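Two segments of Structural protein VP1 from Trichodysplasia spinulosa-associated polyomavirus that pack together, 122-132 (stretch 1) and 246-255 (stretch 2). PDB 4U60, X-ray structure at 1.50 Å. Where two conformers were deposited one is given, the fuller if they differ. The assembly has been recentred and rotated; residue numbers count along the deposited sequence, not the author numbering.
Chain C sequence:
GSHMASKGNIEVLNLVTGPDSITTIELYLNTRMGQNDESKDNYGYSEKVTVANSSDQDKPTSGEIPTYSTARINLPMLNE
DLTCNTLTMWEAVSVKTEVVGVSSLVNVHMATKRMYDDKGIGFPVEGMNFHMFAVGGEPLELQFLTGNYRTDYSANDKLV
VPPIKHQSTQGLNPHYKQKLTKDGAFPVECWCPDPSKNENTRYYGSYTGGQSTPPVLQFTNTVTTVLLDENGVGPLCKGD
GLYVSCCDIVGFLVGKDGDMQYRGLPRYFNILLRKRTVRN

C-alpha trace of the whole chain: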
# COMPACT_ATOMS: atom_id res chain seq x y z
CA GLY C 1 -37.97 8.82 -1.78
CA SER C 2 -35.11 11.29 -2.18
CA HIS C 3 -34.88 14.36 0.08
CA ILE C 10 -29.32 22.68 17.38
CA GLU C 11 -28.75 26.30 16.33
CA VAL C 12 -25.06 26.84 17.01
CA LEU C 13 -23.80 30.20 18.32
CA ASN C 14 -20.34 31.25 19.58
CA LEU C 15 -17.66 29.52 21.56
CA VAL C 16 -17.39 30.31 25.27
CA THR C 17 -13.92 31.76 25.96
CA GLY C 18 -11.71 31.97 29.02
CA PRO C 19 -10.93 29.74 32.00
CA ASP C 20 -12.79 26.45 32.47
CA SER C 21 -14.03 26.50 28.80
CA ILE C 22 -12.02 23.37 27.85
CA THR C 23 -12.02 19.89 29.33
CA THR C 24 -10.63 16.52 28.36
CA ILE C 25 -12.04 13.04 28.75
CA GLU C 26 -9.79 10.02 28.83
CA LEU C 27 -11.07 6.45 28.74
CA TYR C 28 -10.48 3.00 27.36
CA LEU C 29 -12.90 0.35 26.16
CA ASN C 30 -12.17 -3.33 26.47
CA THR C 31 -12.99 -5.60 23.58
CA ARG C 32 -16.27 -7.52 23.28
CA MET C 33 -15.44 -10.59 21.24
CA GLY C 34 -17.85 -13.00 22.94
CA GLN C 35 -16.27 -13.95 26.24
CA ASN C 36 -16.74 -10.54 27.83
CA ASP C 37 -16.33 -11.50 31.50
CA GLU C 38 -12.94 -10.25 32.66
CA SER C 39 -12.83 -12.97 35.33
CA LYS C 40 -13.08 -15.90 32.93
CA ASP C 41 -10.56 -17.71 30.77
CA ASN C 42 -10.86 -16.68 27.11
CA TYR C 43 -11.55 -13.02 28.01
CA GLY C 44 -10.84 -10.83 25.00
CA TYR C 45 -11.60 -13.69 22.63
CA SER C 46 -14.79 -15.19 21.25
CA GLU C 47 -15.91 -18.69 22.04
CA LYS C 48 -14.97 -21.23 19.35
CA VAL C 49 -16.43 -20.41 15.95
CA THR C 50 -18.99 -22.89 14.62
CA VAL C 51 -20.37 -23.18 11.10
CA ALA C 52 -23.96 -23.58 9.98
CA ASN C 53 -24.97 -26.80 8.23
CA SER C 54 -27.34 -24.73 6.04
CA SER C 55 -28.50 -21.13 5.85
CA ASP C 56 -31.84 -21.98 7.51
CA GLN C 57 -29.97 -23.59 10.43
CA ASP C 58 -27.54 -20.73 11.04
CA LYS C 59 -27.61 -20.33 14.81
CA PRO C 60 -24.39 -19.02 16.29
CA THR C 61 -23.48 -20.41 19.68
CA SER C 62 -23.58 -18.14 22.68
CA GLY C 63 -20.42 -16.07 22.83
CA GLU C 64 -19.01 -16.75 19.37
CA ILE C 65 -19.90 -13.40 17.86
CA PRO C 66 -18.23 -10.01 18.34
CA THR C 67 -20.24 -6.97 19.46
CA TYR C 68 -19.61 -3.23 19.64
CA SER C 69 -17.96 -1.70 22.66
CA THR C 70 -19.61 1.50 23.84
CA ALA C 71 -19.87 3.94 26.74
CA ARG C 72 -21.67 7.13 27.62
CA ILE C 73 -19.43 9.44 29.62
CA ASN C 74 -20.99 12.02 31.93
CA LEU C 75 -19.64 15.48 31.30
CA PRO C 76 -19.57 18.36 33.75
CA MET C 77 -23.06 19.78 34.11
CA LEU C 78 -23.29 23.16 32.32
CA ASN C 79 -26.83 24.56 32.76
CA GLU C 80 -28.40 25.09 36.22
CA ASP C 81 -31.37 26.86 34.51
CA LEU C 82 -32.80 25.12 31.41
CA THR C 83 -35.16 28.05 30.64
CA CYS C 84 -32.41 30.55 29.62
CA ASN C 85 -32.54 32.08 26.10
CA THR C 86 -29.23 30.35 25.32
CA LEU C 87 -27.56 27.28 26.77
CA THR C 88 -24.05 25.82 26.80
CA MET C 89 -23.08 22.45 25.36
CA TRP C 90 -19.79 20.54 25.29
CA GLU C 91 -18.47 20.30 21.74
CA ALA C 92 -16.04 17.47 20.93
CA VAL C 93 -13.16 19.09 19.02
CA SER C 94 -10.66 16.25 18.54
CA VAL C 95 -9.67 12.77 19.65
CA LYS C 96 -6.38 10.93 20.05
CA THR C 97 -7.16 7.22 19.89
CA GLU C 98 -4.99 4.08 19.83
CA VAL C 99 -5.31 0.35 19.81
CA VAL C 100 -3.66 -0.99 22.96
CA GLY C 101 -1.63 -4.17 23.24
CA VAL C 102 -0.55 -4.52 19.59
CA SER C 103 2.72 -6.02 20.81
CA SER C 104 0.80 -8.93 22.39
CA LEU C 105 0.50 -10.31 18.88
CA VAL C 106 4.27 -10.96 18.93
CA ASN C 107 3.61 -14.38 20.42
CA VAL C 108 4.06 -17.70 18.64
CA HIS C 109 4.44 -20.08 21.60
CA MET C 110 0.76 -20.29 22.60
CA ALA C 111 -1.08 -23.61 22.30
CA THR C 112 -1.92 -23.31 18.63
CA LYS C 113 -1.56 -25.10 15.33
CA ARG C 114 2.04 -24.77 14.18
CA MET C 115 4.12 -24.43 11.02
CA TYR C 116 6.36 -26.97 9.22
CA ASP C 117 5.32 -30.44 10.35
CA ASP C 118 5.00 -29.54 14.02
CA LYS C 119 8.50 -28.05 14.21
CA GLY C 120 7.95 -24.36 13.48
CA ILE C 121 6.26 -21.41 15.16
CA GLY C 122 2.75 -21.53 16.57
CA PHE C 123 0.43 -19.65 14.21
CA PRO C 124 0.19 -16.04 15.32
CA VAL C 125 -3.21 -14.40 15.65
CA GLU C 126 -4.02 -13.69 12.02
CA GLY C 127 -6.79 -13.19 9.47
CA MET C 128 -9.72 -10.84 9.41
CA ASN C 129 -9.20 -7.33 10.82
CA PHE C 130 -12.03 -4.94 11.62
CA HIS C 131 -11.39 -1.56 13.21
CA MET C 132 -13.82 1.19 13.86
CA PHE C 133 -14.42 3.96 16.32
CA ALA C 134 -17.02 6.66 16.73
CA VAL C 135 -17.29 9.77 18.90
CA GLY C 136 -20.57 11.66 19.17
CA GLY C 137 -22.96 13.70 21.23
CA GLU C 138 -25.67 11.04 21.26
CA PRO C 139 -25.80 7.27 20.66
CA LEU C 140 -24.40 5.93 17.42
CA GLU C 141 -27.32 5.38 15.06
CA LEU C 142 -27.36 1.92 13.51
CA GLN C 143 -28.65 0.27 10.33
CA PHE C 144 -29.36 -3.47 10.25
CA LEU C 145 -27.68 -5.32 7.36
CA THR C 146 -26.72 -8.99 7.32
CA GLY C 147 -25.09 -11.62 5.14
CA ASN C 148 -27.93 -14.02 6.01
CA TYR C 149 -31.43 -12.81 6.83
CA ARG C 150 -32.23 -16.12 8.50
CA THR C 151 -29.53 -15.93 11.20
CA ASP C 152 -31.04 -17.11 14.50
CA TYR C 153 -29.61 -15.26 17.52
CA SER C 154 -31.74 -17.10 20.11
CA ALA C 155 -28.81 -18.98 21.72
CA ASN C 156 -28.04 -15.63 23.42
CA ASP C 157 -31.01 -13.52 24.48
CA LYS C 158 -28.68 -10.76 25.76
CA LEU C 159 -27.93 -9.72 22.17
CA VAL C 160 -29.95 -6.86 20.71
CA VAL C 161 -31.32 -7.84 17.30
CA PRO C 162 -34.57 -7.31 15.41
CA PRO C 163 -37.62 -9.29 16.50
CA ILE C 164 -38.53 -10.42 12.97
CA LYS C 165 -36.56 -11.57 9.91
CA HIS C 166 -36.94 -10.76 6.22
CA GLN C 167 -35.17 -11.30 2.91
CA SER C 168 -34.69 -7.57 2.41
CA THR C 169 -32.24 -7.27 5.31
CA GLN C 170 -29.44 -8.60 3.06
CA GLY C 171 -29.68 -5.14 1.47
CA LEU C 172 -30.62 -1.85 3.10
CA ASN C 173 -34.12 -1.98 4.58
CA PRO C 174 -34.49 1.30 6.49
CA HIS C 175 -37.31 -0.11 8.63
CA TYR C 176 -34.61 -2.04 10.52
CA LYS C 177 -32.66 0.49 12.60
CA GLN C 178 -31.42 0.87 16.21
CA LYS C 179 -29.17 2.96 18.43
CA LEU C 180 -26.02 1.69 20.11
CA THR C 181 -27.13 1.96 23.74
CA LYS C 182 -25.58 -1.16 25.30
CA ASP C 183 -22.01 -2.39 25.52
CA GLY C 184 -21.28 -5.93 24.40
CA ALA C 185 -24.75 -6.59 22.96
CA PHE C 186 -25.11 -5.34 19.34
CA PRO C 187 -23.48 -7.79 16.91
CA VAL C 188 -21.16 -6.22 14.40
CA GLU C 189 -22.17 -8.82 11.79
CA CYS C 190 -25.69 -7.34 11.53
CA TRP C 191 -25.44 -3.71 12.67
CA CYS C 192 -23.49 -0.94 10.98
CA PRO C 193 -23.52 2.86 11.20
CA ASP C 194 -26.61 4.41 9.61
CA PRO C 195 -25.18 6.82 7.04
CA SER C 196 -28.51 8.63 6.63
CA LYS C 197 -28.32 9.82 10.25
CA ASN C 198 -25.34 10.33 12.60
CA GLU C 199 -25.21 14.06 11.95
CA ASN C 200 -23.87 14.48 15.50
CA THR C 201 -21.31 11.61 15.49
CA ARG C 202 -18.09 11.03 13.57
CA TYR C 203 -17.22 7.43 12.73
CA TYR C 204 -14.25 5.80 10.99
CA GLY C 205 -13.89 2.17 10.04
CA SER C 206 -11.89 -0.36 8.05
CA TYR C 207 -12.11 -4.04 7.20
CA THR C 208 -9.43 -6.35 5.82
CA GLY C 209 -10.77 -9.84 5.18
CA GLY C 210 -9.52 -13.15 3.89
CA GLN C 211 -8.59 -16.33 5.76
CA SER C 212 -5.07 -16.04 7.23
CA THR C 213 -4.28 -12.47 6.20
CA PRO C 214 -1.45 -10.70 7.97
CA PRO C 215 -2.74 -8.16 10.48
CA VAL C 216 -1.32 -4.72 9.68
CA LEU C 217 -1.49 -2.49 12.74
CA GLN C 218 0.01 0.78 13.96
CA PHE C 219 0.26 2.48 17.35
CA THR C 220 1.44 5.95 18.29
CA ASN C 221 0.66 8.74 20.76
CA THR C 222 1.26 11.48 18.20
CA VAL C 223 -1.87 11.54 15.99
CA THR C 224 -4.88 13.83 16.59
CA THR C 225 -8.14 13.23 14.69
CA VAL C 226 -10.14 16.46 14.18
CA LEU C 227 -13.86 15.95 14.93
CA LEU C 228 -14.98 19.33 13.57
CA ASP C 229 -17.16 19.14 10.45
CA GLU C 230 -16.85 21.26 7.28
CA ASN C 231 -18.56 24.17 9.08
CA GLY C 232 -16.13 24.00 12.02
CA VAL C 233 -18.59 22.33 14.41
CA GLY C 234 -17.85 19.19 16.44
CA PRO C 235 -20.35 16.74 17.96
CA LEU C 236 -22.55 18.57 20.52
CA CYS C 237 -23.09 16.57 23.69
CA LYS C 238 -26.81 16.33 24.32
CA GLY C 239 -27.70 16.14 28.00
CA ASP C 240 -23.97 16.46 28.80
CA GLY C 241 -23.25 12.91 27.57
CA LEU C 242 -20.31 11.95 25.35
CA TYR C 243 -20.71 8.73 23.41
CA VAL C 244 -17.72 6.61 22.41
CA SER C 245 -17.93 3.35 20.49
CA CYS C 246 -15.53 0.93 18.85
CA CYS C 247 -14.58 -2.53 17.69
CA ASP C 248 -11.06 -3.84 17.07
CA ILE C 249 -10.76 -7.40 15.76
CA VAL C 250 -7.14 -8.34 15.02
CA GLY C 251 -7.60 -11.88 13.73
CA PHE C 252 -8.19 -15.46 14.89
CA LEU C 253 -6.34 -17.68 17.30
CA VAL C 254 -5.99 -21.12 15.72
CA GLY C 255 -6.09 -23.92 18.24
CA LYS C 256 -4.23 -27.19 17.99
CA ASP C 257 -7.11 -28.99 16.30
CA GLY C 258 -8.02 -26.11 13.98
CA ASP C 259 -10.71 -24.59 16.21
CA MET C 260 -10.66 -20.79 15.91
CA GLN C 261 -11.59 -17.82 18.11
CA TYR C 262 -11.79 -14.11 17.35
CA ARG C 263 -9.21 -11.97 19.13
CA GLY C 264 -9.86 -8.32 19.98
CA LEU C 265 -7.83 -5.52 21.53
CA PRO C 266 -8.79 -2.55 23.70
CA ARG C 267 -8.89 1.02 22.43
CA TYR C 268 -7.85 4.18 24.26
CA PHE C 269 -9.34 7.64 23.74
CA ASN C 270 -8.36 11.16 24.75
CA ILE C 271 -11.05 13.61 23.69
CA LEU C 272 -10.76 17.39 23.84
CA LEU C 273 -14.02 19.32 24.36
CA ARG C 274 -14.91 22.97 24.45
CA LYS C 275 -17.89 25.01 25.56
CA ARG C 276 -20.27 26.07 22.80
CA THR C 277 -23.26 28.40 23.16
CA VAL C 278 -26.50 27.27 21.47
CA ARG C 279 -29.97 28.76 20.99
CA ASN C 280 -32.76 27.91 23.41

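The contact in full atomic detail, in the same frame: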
# COMPACT_ATOMS: atom_id res chain seq x y z
N GLY C 122 4.21 -21.51 16.45
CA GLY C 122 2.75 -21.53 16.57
C GLY C 122 2.20 -20.42 15.66
O GLY C 122 2.84 -19.37 15.50
N PHE C 123 1.05 -20.67 15.06
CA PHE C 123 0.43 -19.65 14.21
C PHE C 123 0.17 -18.42 15.06
O PHE C 123 -0.45 -18.53 16.12
CB PHE C 123 -0.90 -20.13 13.68
CG PHE C 123 -0.82 -21.20 12.62
CD1 PHE C 123 0.35 -21.81 12.21
CD2 PHE C 123 -2.02 -21.61 12.05
CE1 PHE C 123 0.33 -22.82 11.24
CE2 PHE C 123 -2.04 -22.61 11.10
CZ PHE C 123 -0.87 -23.20 10.68
N PRO C 124 0.58 -17.24 14.60
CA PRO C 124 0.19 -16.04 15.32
C PRO C 124 -1.30 -15.74 15.07
O PRO C 124 -1.94 -16.35 14.17
CB PRO C 124 1.08 -14.97 14.71
CG PRO C 124 1.25 -15.42 13.32
CD PRO C 124 1.34 -16.93 13.39
N VAL C 125 -1.84 -14.85 15.89
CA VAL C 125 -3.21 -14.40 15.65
C VAL C 125 -3.21 -13.69 14.31
O VAL C 125 -2.41 -12.79 14.08
CB VAL C 125 -3.68 -13.46 16.76
CG1 VAL C 125 -4.96 -12.73 16.37
CG2 VAL C 125 -3.88 -14.21 18.07
N GLU C 126 -4.09 -14.12 13.42
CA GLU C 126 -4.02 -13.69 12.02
C GLU C 126 -5.38 -13.85 11.35
O GLU C 126 -6.26 -14.56 11.85
CB GLU C 126 -2.92 -14.45 11.28
CG GLU C 126 -3.18 -15.94 11.17
CD GLU C 126 -2.06 -16.74 10.58
OE1 GLU C 126 -0.97 -16.19 10.31
OE2 GLU C 126 -2.27 -17.95 10.34
N GLY C 127 -5.55 -13.18 10.21
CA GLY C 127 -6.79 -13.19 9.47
C GLY C 127 -7.53 -11.87 9.55
O GLY C 127 -6.96 -10.79 9.67
N MET C 128 -8.84 -11.99 9.49
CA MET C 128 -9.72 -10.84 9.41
C MET C 128 -9.41 -9.75 10.44
O MET C 128 -9.29 -10.04 11.64
CB MET C 128 -11.15 -11.34 9.65
CG MET C 128 -12.17 -10.27 9.49
SD MET C 128 -13.74 -10.73 10.23
CE MET C 128 -14.15 -12.17 9.29
N ASN C 129 -9.30 -8.50 9.97
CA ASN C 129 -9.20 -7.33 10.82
C ASN C 129 -10.38 -6.43 10.59
O ASN C 129 -10.81 -6.25 9.44
CB ASN C 129 -7.89 -6.56 10.61
CG ASN C 129 -6.79 -7.02 11.55
OD1 ASN C 129 -6.36 -6.26 12.43
ND2 ASN C 129 -6.39 -8.29 11.42
N PHE C 130 -10.91 -5.88 11.67
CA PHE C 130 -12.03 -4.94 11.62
C PHE C 130 -11.79 -3.92 12.69
O PHE C 130 -11.67 -4.27 13.86
CB PHE C 130 -13.37 -5.66 11.79
CG PHE C 130 -14.57 -4.75 11.86
CD1 PHE C 130 -15.02 -4.09 10.73
CD2 PHE C 130 -15.23 -4.55 13.06
CE1 PHE C 130 -16.14 -3.25 10.82
CE2 PHE C 130 -16.34 -3.72 13.14
CZ PHE C 130 -16.78 -3.07 12.02
N HIS C 131 -11.71 -2.65 12.30
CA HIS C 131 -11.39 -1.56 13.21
C HIS C 131 -12.30 -0.40 12.96
O HIS C 131 -12.34 0.12 11.84
CB HIS C 131 -9.92 -1.12 13.06
CG HIS C 131 -8.99 -2.24 13.31
ND1 HIS C 131 -8.66 -2.62 14.59
CD2 HIS C 131 -8.41 -3.13 12.49
CE1 HIS C 131 -7.89 -3.69 14.54
NE2 HIS C 131 -7.72 -4.02 13.28
N MET C 132 -13.03 -0.01 13.99
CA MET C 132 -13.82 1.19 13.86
C MET C 132 -13.94 1.89 15.20
O MET C 132 -13.79 1.29 16.27
CB MET C 132 -15.19 0.88 13.27
CG MET C 132 -16.11 0.13 14.21
SD MET C 132 -17.00 1.19 15.39
CE MET C 132 -18.14 2.12 14.38
N CYS C 246 -16.61 1.50 19.65
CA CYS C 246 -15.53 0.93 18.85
C CYS C 246 -15.63 -0.57 18.69
O CYS C 246 -16.45 -1.22 19.35
CB CYS C 246 -14.16 1.31 19.42
SG CYS C 246 -13.82 0.67 21.08
N CYS C 247 -14.80 -1.10 17.79
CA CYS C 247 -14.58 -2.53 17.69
C CYS C 247 -13.22 -2.71 17.04
O CYS C 247 -12.93 -2.07 16.04
CB CYS C 247 -15.67 -3.21 16.88
SG CYS C 247 -15.54 -5.02 16.86
N ASP C 248 -12.39 -3.58 17.61
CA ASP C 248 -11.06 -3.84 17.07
C ASP C 248 -10.72 -5.33 17.06
O ASP C 248 -10.14 -5.86 18.00
CB ASP C 248 -10.01 -3.05 17.85
CG ASP C 248 -10.13 -1.56 17.62
OD1 ASP C 248 -9.66 -1.10 16.54
OD2 ASP C 248 -10.73 -0.86 18.47
N ILE C 249 -11.08 -5.99 15.97
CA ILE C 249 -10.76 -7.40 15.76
C ILE C 249 -9.42 -7.47 15.05
O ILE C 249 -9.22 -6.81 14.03
CB ILE C 249 -11.82 -8.04 14.86
CG1 ILE C 249 -13.18 -8.03 15.58
CG2 ILE C 249 -11.40 -9.43 14.42
CD1 ILE C 249 -14.37 -8.34 14.71
N VAL C 250 -8.50 -8.26 15.59
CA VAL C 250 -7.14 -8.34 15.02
C VAL C 250 -6.81 -9.67 14.38
O VAL C 250 -5.72 -9.83 13.83
CB VAL C 250 -6.06 -7.94 16.04
CG1 VAL C 250 -6.17 -6.47 16.40
CG2 VAL C 250 -6.15 -8.81 17.28
N GLY C 251 -7.76 -10.59 14.39
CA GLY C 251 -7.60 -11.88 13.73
C GLY C 251 -8.21 -13.01 14.54
O GLY C 251 -9.05 -12.79 15.45
N PHE C 252 -7.78 -14.21 14.22
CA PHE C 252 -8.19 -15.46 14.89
C PHE C 252 -7.00 -16.16 15.51
O PHE C 252 -5.92 -16.24 14.93
CB PHE C 252 -8.86 -16.40 13.90
CG PHE C 252 -10.16 -15.87 13.35
CD1 PHE C 252 -11.33 -15.99 14.07
CD2 PHE C 252 -10.20 -15.22 12.13
CE1 PHE C 252 -12.52 -15.49 13.59
CE2 PHE C 252 -11.39 -14.70 11.65
CZ PHE C 252 -12.55 -14.84 12.38
N LEU C 253 -7.24 -16.73 16.69
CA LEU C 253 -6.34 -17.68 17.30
C LEU C 253 -6.72 -19.07 16.82
O LEU C 253 -7.89 -19.44 16.88
CB LEU C 253 -6.48 -17.62 18.81
CG LEU C 253 -5.53 -18.52 19.60
CD1 LEU C 253 -4.14 -17.91 19.65
CD2 LEU C 253 -6.07 -18.74 21.00
N VAL C 254 -5.76 -19.79 16.29
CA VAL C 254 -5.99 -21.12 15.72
C VAL C 254 -5.50 -22.18 16.68
O VAL C 254 -4.30 -22.41 16.83
CB VAL C 254 -5.28 -21.29 14.35
CG1 VAL C 254 -5.60 -22.64 13.74
CG2 VAL C 254 -5.65 -20.13 13.41
N GLY C 255 -6.44 -22.87 17.32
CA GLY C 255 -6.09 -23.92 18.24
C GLY C 255 -5.48 -25.13 17.59
O GLY C 255 -5.52 -25.31 16.38
O HOH W 1 -3.25 -18.38 15.80

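Two segments distant in sequence pair edge to edge as antiparallel β-structure, the axes of strands 129-132 and 246-254 approaching to 4.6 Å, their directions 160° apart. F130 and I249 form a hydrogen-bonded pair (F130 N to I249 O 3.0 Å, I249 N to F130 O 2.8 Å), as do M132 and C247 (M132 N to C247 O 2.9 Å, C247 N to M132 O 3.0 Å); H131 and D248 lie between them as a non-hydrogen-bonded pair. Beyond a one-residue shift in register, E126 and F252 make a single bridge (E126 N to F252 O 3.2 Å, F252 N to E126 O 2.8 Å).

Alternation along the strands sends F130, M132, C247 and I249 to one face of the sheet. F130, with chi1 t, lays its ring beside C247 (CE2 of F130 to CB of C247, 3.8 Å), whose own t rotamer puts SG at the ring edge, 5.0 Å from the centroid. I249, m at chi1 and t at chi2, extends CD1 to 4.1 Å from CB of F130. M132 folds back through three p angles, its CG 4.3 Å from CB of C247.

H131 and D248 share the other face. Both take chi1 m, and the ends of their side chains converge so that ND1 of H131 donates to OD1 of D248 at 2.7 Å. The other ring nitrogen, NE2, donates to OD1 of N129 at 2.8 Å, so the imidazole is held at both nitrogens, and a ring donating from both is protonated and positively charged, which suits the carboxylate. N129 has an off-rotamer chi1 of -92°; in this pose its ND2 reaches O of G127 at 3.1 Å and, more weakly, O of V250 at 2.9 Å.

G251 has phi/psi of 141/-161, where a CB would jam against the preceding carbonyl and lie 2.8 Å from C of E126. F252, chi1 m, has its CB pointing away overall, yet its ring comes back to the other stretch, CE2 lying 3.9 Å from CB of M128. V125, chi1 t, spreads its methyls between two neighbours: CG1 is 4.2 Å from CG2 of V250, and CG2 is 4.0 Å from CD1 of L253. F123 and V254 point toward each other (CD2 of F123 to CB of V254, 4.0 Å), and water 1 joins their backbones, donating to O of F123 at 2.8 Å and accepting from N of V254 at 2.9 Å.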